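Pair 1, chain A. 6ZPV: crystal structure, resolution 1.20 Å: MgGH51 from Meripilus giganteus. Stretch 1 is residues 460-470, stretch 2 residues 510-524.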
# COMPACT_ATOMS: atom_id res chain seq x y z
N GLU A 460 15.04 2.65 13.76
CA GLU A 460 14.89 2.89 12.32
C GLU A 460 15.43 4.28 11.95
O GLU A 460 16.18 4.40 10.96
CB GLU A 460 13.44 2.78 11.90
CG GLU A 460 12.92 1.35 11.98
CD GLU A 460 11.42 1.24 12.21
OE1 GLU A 460 10.71 2.27 12.14
OE2 GLU A 460 10.96 0.09 12.40
N ALA A 461 15.12 5.31 12.71
CA ALA A 461 15.57 6.65 12.42
C ALA A 461 17.08 6.71 12.46
O ALA A 461 17.70 7.36 11.57
CB ALA A 461 14.96 7.65 13.37
N ALA A 462 17.75 6.04 13.38
CA ALA A 462 19.21 6.01 13.38
C ALA A 462 19.73 5.37 12.09
O ALA A 462 20.65 5.90 11.46
CB ALA A 462 19.69 5.25 14.62
N PHE A 463 19.14 4.25 11.70
CA PHE A 463 19.56 3.61 10.43
C PHE A 463 19.30 4.58 9.26
O PHE A 463 20.15 4.64 8.33
CB PHE A 463 18.73 2.34 10.27
CG PHE A 463 19.13 1.47 9.11
CD1 PHE A 463 20.23 0.64 9.18
CD2 PHE A 463 18.33 1.39 7.96
CE1 PHE A 463 20.56 -0.19 8.12
CE2 PHE A 463 18.66 0.56 6.92
CZ PHE A 463 19.75 -0.27 7.02
N MET A 464 18.21 5.32 9.26
CA MET A 464 17.88 6.26 8.17
C MET A 464 18.89 7.40 8.10
O MET A 464 19.12 7.90 6.97
CB MET A 464 16.45 6.76 8.36
CG MET A 464 15.38 5.63 8.20
SD MET A 464 13.84 5.97 9.03
CE MET A 464 13.33 7.20 7.90
N THR A 465 19.48 7.84 9.20
CA THR A 465 20.51 8.86 9.12
C THR A 465 21.68 8.33 8.26
O THR A 465 22.30 9.11 7.51
CB THR A 465 21.04 9.35 10.48
OG1 THR A 465 21.74 8.30 11.17
CG2 THR A 465 19.95 9.96 11.32
N GLY A 466 21.98 7.04 8.36
CA GLY A 466 23.01 6.44 7.52
C GLY A 466 22.55 6.35 6.06
O GLY A 466 23.35 6.56 5.17
N LEU A 467 21.29 6.00 5.80
CA LEU A 467 20.78 6.02 4.42
C LEU A 467 20.99 7.41 3.81
O LEU A 467 21.41 7.54 2.64
CB LEU A 467 19.32 5.60 4.39
CG LEU A 467 18.99 4.21 4.89
CD1 LEU A 467 17.49 3.97 4.80
CD2 LEU A 467 19.71 3.13 4.13
N GLU A 468 20.70 8.44 4.59
CA GLU A 468 20.80 9.81 4.09
C GLU A 468 22.25 10.22 3.90
O GLU A 468 22.63 10.81 2.86
CB GLU A 468 20.01 10.77 5.00
CG GLU A 468 19.85 12.15 4.47
CD GLU A 468 18.87 12.99 5.28
OE1 GLU A 468 19.30 13.59 6.26
OE2 GLU A 468 17.66 13.00 4.90
N ARG A 469 23.12 9.91 4.87
CA ARG A 469 24.57 10.21 4.68
C ARG A 469 25.12 9.54 3.41
O ARG A 469 25.93 10.11 2.69
CB ARG A 469 25.33 9.73 5.92
CG ARG A 469 26.84 9.89 5.78
CD ARG A 469 27.64 9.65 7.07
NE ARG A 469 27.47 8.27 7.55
CZ ARG A 469 26.65 7.89 8.55
NH1 ARG A 469 25.96 8.75 9.28
NH2 ARG A 469 26.53 6.58 8.80
N ASN A 470 24.69 8.28 3.19
CA ASN A 470 25.14 7.46 2.04
C ASN A 470 24.24 7.61 0.82
O ASN A 470 24.27 6.72 -0.05
CB ASN A 470 25.28 6.03 2.47
CG ASN A 470 26.37 5.82 3.50
OD1 ASN A 470 27.55 5.98 3.15
ND2 ASN A 470 25.99 5.50 4.73
N PHE A 510 5.52 8.47 11.93
CA PHE A 510 6.02 9.81 12.23
C PHE A 510 7.52 9.92 11.96
O PHE A 510 7.93 10.97 11.50
CB PHE A 510 5.63 10.23 13.65
CG PHE A 510 4.15 10.51 13.80
CD1 PHE A 510 3.54 11.50 13.06
CD2 PHE A 510 3.37 9.79 14.70
CE1 PHE A 510 2.20 11.76 13.23
CE2 PHE A 510 2.05 10.04 14.88
CZ PHE A 510 1.46 11.01 14.11
N ALA A 511 8.30 8.89 12.23
CA ALA A 511 9.72 8.95 11.86
C ALA A 511 9.88 9.08 10.34
O ALA A 511 10.70 9.88 9.86
CB ALA A 511 10.48 7.76 12.40
N GLN A 512 9.14 8.29 9.59
CA GLN A 512 9.20 8.38 8.13
C GLN A 512 8.81 9.78 7.66
O GLN A 512 9.50 10.34 6.78
CB GLN A 512 8.29 7.34 7.45
CG GLN A 512 8.68 5.88 7.65
CD GLN A 512 9.94 5.53 6.93
OE1 GLN A 512 10.07 5.82 5.71
NE2 GLN A 512 10.86 4.88 7.65
N LYS A 513 7.73 10.33 8.19
CA LYS A 513 7.28 11.68 7.80
C LYS A 513 8.31 12.75 8.19
O LYS A 513 8.56 13.67 7.37
CB LYS A 513 5.93 11.91 8.49
CG LYS A 513 5.31 13.27 8.21
CD LYS A 513 3.96 13.48 8.93
CE LYS A 513 3.36 14.85 8.68
NZ LYS A 513 2.15 15.08 9.53
N LEU A 514 8.85 12.67 9.37
CA LEU A 514 9.86 13.65 9.80
C LEU A 514 11.06 13.62 8.86
O LEU A 514 11.62 14.67 8.53
CB LEU A 514 10.29 13.39 11.25
CG LEU A 514 9.29 13.83 12.33
CD1 LEU A 514 9.70 13.28 13.65
CD2 LEU A 514 9.15 15.31 12.41
N PHE A 515 11.48 12.43 8.42
CA PHE A 515 12.63 12.36 7.52
C PHE A 515 12.29 12.88 6.15
O PHE A 515 13.09 13.59 5.53
CB PHE A 515 13.23 10.94 7.51
CG PHE A 515 14.23 10.69 8.62
CD1 PHE A 515 13.89 10.76 9.94
CD2 PHE A 515 15.54 10.38 8.29
CE1 PHE A 515 14.86 10.61 10.92
CE2 PHE A 515 16.50 10.23 9.27
CZ PHE A 515 16.16 10.34 10.59
N ALA A 516 11.14 12.49 5.60
CA ALA A 516 10.77 12.81 4.22
C ALA A 516 10.36 14.25 4.03
O ALA A 516 10.63 14.82 2.97
CB ALA A 516 9.64 11.88 3.78
N LEU A 517 9.67 14.85 4.99
CA LEU A 517 9.20 16.24 4.81
C LEU A 517 10.29 17.27 5.15
O LEU A 517 10.07 18.50 4.89
CB LEU A 517 8.03 16.50 5.74
CG LEU A 517 6.71 15.87 5.34
CD1 LEU A 517 5.63 16.35 6.27
CD2 LEU A 517 6.31 16.20 3.90
N ASN A 518 11.39 16.88 5.72
CA ASN A 518 12.45 17.77 6.19
C ASN A 518 13.79 17.30 5.57
O ASN A 518 14.69 16.86 6.29
CB ASN A 518 12.47 17.80 7.73
CG ASN A 518 11.14 18.17 8.31
OD1 ASN A 518 10.74 19.33 8.34
ND2 ASN A 518 10.43 17.18 8.78
N LYS A 519 13.87 17.36 4.28
CA LYS A 519 14.96 16.76 3.49
C LYS A 519 15.39 17.75 2.38
O LYS A 519 14.57 18.12 1.52
CB LYS A 519 14.54 15.45 2.82
CG LYS A 519 15.70 14.74 2.10
CD LYS A 519 15.24 13.91 0.94
CE LYS A 519 14.93 14.73 -0.23
NZ LYS A 519 14.39 13.94 -1.29
N GLY A 520 16.58 18.21 2.48
CA GLY A 520 17.12 19.07 1.46
C GLY A 520 17.65 18.28 0.25
O GLY A 520 17.67 17.04 0.24
N ASP A 521 18.12 19.01 -0.73
CA ASP A 521 18.77 18.48 -1.93
C ASP A 521 20.28 18.48 -1.83
O ASP A 521 20.93 17.91 -2.71
CB ASP A 521 18.24 19.18 -3.20
CG ASP A 521 18.49 20.66 -3.24
OD1 ASP A 521 19.07 21.20 -2.29
OD2 ASP A 521 18.17 21.28 -4.28
N GLN A 522 20.84 19.05 -0.76
CA GLN A 522 22.29 19.03 -0.53
C GLN A 522 22.57 18.26 0.76
O GLN A 522 21.92 18.52 1.80
CB GLN A 522 22.85 20.45 -0.36
CG GLN A 522 22.49 21.43 -1.48
CD GLN A 522 23.07 22.78 -1.24
OE1 GLN A 522 23.12 23.27 -0.09
NE2 GLN A 522 23.57 23.44 -2.31
N TYR A 523 23.56 17.35 0.76
CA TYR A 523 24.03 16.69 1.98
C TYR A 523 25.20 17.48 2.56
O TYR A 523 26.18 17.68 1.85
CB TYR A 523 24.44 15.23 1.76
CG TYR A 523 24.88 14.58 3.05
CD1 TYR A 523 23.95 14.21 4.01
CD2 TYR A 523 26.22 14.41 3.32
CE1 TYR A 523 24.34 13.72 5.24
CE2 TYR A 523 26.62 13.90 4.53
CZ TYR A 523 25.69 13.59 5.51
OH TYR A 523 26.08 13.12 6.75
N LEU A 524 25.08 17.88 3.81
CA LEU A 524 26.15 18.64 4.51
C LEU A 524 26.89 17.69 5.45
O LEU A 524 26.35 17.25 6.46
CB LEU A 524 25.55 19.80 5.31
CG LEU A 524 24.90 20.89 4.52
CD1 LEU A 524 24.33 21.93 5.43
CD2 LEU A 524 25.90 21.60 3.57
O HOH W 1 10.41 4.55 10.48
O HOH W 2 25.50 11.69 9.14

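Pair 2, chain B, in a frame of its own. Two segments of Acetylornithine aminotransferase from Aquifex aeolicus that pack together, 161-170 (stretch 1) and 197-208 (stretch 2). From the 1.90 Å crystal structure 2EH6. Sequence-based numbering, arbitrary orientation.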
# COMPACT_ATOMS: atom_id res chain seq x y z
N ASP B 161 -2.39 -28.78 -13.39
CA ASP B 161 -1.35 -29.70 -13.83
C ASP B 161 -0.57 -30.03 -12.57
O ASP B 161 0.44 -29.40 -12.27
CB ASP B 161 -0.43 -29.02 -14.85
CG ASP B 161 0.62 -29.96 -15.41
OD1 ASP B 161 0.85 -31.02 -14.80
OD2 ASP B 161 1.22 -29.63 -16.46
N ILE B 162 -1.04 -31.03 -11.83
CA ILE B 162 -0.42 -31.42 -10.58
C ILE B 162 1.01 -31.92 -10.73
O ILE B 162 1.82 -31.79 -9.81
CB ILE B 162 -1.27 -32.49 -9.85
CG1 ILE B 162 -0.99 -32.45 -8.35
CG2 ILE B 162 -0.97 -33.87 -10.41
CD1 ILE B 162 -1.38 -31.14 -7.70
N ASP B 163 1.33 -32.49 -11.89
CA ASP B 163 2.68 -32.99 -12.13
C ASP B 163 3.69 -31.85 -12.22
O ASP B 163 4.83 -32.00 -11.80
CB ASP B 163 2.72 -33.85 -13.40
CG ASP B 163 1.99 -35.18 -13.24
OD1 ASP B 163 2.24 -35.87 -12.23
OD2 ASP B 163 1.17 -35.53 -14.12
N SER B 164 3.26 -30.72 -12.77
CA SER B 164 4.15 -29.57 -12.89
C SER B 164 4.53 -29.06 -11.51
O SER B 164 5.58 -28.45 -11.32
CB SER B 164 3.49 -28.43 -13.69
OG SER B 164 2.40 -27.87 -12.99
N VAL B 165 3.67 -29.33 -10.53
CA VAL B 165 3.93 -28.92 -9.16
C VAL B 165 5.00 -29.83 -8.54
O VAL B 165 5.94 -29.35 -7.91
CB VAL B 165 2.64 -28.99 -8.29
CG1 VAL B 165 2.94 -28.55 -6.87
CG2 VAL B 165 1.56 -28.12 -8.90
N TYR B 166 4.86 -31.14 -8.75
CA TYR B 166 5.83 -32.08 -8.21
C TYR B 166 7.24 -31.83 -8.77
O TYR B 166 8.22 -31.91 -8.04
CB TYR B 166 5.43 -33.52 -8.54
CG TYR B 166 4.16 -33.99 -7.86
CD1 TYR B 166 4.07 -34.06 -6.47
CD2 TYR B 166 3.05 -34.38 -8.61
CE1 TYR B 166 2.91 -34.52 -5.84
CE2 TYR B 166 1.89 -34.83 -8.00
CZ TYR B 166 1.83 -34.90 -6.62
OH TYR B 166 0.67 -35.36 -6.02
N LYS B 167 7.32 -31.53 -10.06
CA LYS B 167 8.61 -31.28 -10.69
C LYS B 167 9.35 -30.08 -10.09
O LYS B 167 10.55 -29.91 -10.32
CB LYS B 167 8.43 -31.07 -12.19
CG LYS B 167 7.73 -32.21 -12.91
N LEU B 168 8.64 -29.26 -9.33
CA LEU B 168 9.24 -28.07 -8.74
C LEU B 168 9.32 -28.11 -7.22
O LEU B 168 10.01 -27.29 -6.61
CB LEU B 168 8.46 -26.82 -9.17
CG LEU B 168 8.36 -26.51 -10.67
CD1 LEU B 168 7.36 -25.39 -10.89
CD2 LEU B 168 9.72 -26.13 -11.22
N LEU B 169 8.63 -29.06 -6.61
CA LEU B 169 8.62 -29.15 -5.15
C LEU B 169 9.77 -29.97 -4.58
O LEU B 169 9.99 -31.12 -4.97
CB LEU B 169 7.28 -29.70 -4.67
CG LEU B 169 6.92 -29.49 -3.19
CD1 LEU B 169 5.43 -29.69 -3.01
CD2 LEU B 169 7.70 -30.44 -2.30
N ASP B 170 10.51 -29.37 -3.65
CA ASP B 170 11.62 -30.04 -2.98
C ASP B 170 11.51 -29.75 -1.49
O ASP B 170 10.53 -29.15 -1.05
CB ASP B 170 12.97 -29.57 -3.53
CG ASP B 170 13.14 -28.07 -3.46
OD1 ASP B 170 13.01 -27.49 -2.37
OD2 ASP B 170 13.41 -27.46 -4.52
N LYS B 197 -5.87 -32.31 -4.79
CA LYS B 197 -4.53 -32.88 -4.80
C LYS B 197 -3.51 -31.89 -4.27
O LYS B 197 -2.58 -32.28 -3.55
CB LYS B 197 -4.15 -33.29 -6.22
CG LYS B 197 -4.98 -34.44 -6.78
CD LYS B 197 -4.57 -34.76 -8.21
CE LYS B 197 -5.42 -35.87 -8.80
NZ LYS B 197 -5.06 -36.11 -10.23
N LEU B 198 -3.67 -30.61 -4.61
CA LEU B 198 -2.74 -29.58 -4.16
C LEU B 198 -2.81 -29.51 -2.64
O LEU B 198 -1.79 -29.37 -1.97
CB LEU B 198 -3.10 -28.23 -4.77
CG LEU B 198 -2.07 -27.10 -4.62
CD1 LEU B 198 -0.76 -27.52 -5.28
CD2 LEU B 198 -2.59 -25.82 -5.27
N GLN B 199 -4.02 -29.59 -2.09
CA GLN B 199 -4.19 -29.55 -0.65
C GLN B 199 -3.47 -30.76 -0.05
O GLN B 199 -2.80 -30.66 0.97
CB GLN B 199 -5.68 -29.60 -0.29
CG GLN B 199 -5.97 -29.60 1.20
CD GLN B 199 -5.62 -28.28 1.87
OE1 GLN B 199 -6.34 -27.29 1.72
NE2 GLN B 199 -4.51 -28.27 2.60
N GLU B 200 -3.63 -31.90 -0.72
CA GLU B 200 -3.01 -33.16 -0.30
C GLU B 200 -1.49 -33.03 -0.26
O GLU B 200 -0.85 -33.39 0.73
CB GLU B 200 -3.38 -34.28 -1.27
CG GLU B 200 -2.72 -35.61 -0.98
CD GLU B 200 -2.88 -36.61 -2.12
OE1 GLU B 200 -2.36 -36.33 -3.23
OE2 GLU B 200 -3.52 -37.66 -1.91
N ILE B 201 -0.93 -32.51 -1.34
CA ILE B 201 0.51 -32.32 -1.45
C ILE B 201 1.05 -31.49 -0.30
O ILE B 201 2.06 -31.84 0.31
CB ILE B 201 0.87 -31.61 -2.77
CG1 ILE B 201 0.53 -32.51 -3.95
CG2 ILE B 201 2.34 -31.23 -2.78
CD1 ILE B 201 0.84 -31.90 -5.30
N CYS B 202 0.37 -30.39 0.01
CA CYS B 202 0.81 -29.52 1.10
C CYS B 202 0.86 -30.24 2.44
O CYS B 202 1.83 -30.10 3.18
CB CYS B 202 -0.09 -28.29 1.18
SG CYS B 202 0.15 -27.17 -0.22
N LYS B 203 -0.18 -31.01 2.75
CA LYS B 203 -0.22 -31.74 4.01
C LYS B 203 0.85 -32.82 4.10
O LYS B 203 1.48 -32.99 5.14
CB LYS B 203 -1.60 -32.38 4.22
CG LYS B 203 -1.66 -33.33 5.42
CD LYS B 203 -3.06 -33.91 5.62
CE LYS B 203 -3.97 -32.96 6.39
NZ LYS B 203 -3.53 -32.79 7.81
N GLU B 204 1.07 -33.53 3.00
CA GLU B 204 2.04 -34.63 2.96
C GLU B 204 3.50 -34.18 2.79
O GLU B 204 4.43 -34.73 3.37
CB GLU B 204 1.63 -35.60 1.85
CG GLU B 204 0.37 -36.38 2.21
CD GLU B 204 0.10 -37.43 1.15
OE1 GLU B 204 0.95 -38.29 0.95
OE2 GLU B 204 -0.98 -37.39 0.56
N LYS B 205 3.72 -33.16 1.92
CA LYS B 205 5.08 -32.64 1.74
C LYS B 205 5.48 -31.64 2.84
O LYS B 205 6.61 -31.18 2.92
CB LYS B 205 5.17 -31.96 0.36
CG LYS B 205 5.26 -32.96 -0.79
CD LYS B 205 6.52 -33.83 -0.70
CE LYS B 205 6.70 -34.72 -1.94
NZ LYS B 205 5.52 -35.57 -2.11
N ASP B 206 4.48 -31.30 3.67
CA ASP B 206 4.68 -30.30 4.73
C ASP B 206 5.05 -28.92 4.16
O ASP B 206 6.05 -28.30 4.51
CB ASP B 206 5.77 -30.79 5.69
CG ASP B 206 5.58 -30.13 7.06
OD1 ASP B 206 4.45 -30.12 7.54
OD2 ASP B 206 6.57 -29.66 7.63
N VAL B 207 4.19 -28.46 3.24
CA VAL B 207 4.37 -27.14 2.63
C VAL B 207 3.14 -26.26 2.85
O VAL B 207 2.01 -26.70 2.77
CB VAL B 207 4.58 -27.35 1.13
CG1 VAL B 207 4.51 -26.00 0.40
CG2 VAL B 207 5.93 -27.99 0.87
N LEU B 208 3.38 -24.98 3.15
CA LEU B 208 2.29 -24.04 3.40
C LEU B 208 1.47 -23.73 2.16
O LEU B 208 2.02 -23.55 1.07
CB LEU B 208 2.82 -22.73 3.99
CG LEU B 208 3.52 -22.77 5.35
CD1 LEU B 208 3.98 -21.36 5.72
CD2 LEU B 208 2.58 -23.33 6.40

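Pair 1 and pair 2 share one backbone arrangement. In each, two helices run in nearly the same direction and pack side by side. The angle between their axes is 25° in pair 1 and 22° in pair 2, with closest approaches of 10.4 Å and 10.9 Å. Fourteen central residues superpose with an RMSD of 0.6 Å. No direct hydrogen bond crosses either contact, so packing dominates both.

The central match is A:Phe515 with B:Ile201. Both CA-to-CB bonds point toward the partner helix. In pair 1 the large ring fills the space. A:Phe515 CZ lies 3.5 Å from A:Ala461 O, and its CE2 lies 3.6 Å from A:Met464 CB. In pair 2 the smaller B:Ile201 is met by larger neighbours. Its CD1 lies 3.4 Å from B:Ile162 CD1 and 3.4 Å from B:Tyr166 CE1.

A:Ala461 matches B:Ile162. The alanine is small and lets the ring approach its backbone; its CB is 3.8 Å from A:Phe515 CE1. B:Ile162 instead reaches across with CD1, which also lies 3.8 Å from B:Lys197 CB. A:Ala511, the match of B:Lys197, points toward the other helix too. There A:Met464 CE comes to 4.2 Å from A:Ala511 O.

A:Met464 matches B:Val165, and both point toward the other stretch. The methionine is long: its CE reaches 3.4 Å from A:Gln512 NE2, and its SD sits 4.8 Å from the centroid of the A:Phe515 ring. The valine is short and makes looser contacts. B:Val165 CG1 is 4.2 Å from B:Leu198 CD1 and 4.3 Å from B:Ile201 CD1.

B:Leu198 is the match of A:Gln512. Each starts sideways and ends nearer the partner. The leucine stays apolar. The glutamine adds a water link: water 1 accepts from A:Gln512 NE2 (2.9 Å) and donates to A:Glu460 OE1 (2.8 Å).

A:Thr465 matches B:Tyr166. A:Thr465 CG2 lies 3.9 Å from A:Phe515 CZ, while its OG1 donates to A:Ala462 O at 2.7 Å within its own helix. The tyrosine brings its own ring to the isoleucine.

A:Glu468 matches B:Leu169. B:Leu169 CD1 packs 3.5 Å from B:Ile201 CG2, and its CD2 lies 3.8 Å from B:Lys205 CG. A:Glu468 OE2 approaches the matched lysine, 3.8 Å from A:Lys519 CG.

Pair 1 thus places its main aromatic ring on the second helix, and pair 2 on the first.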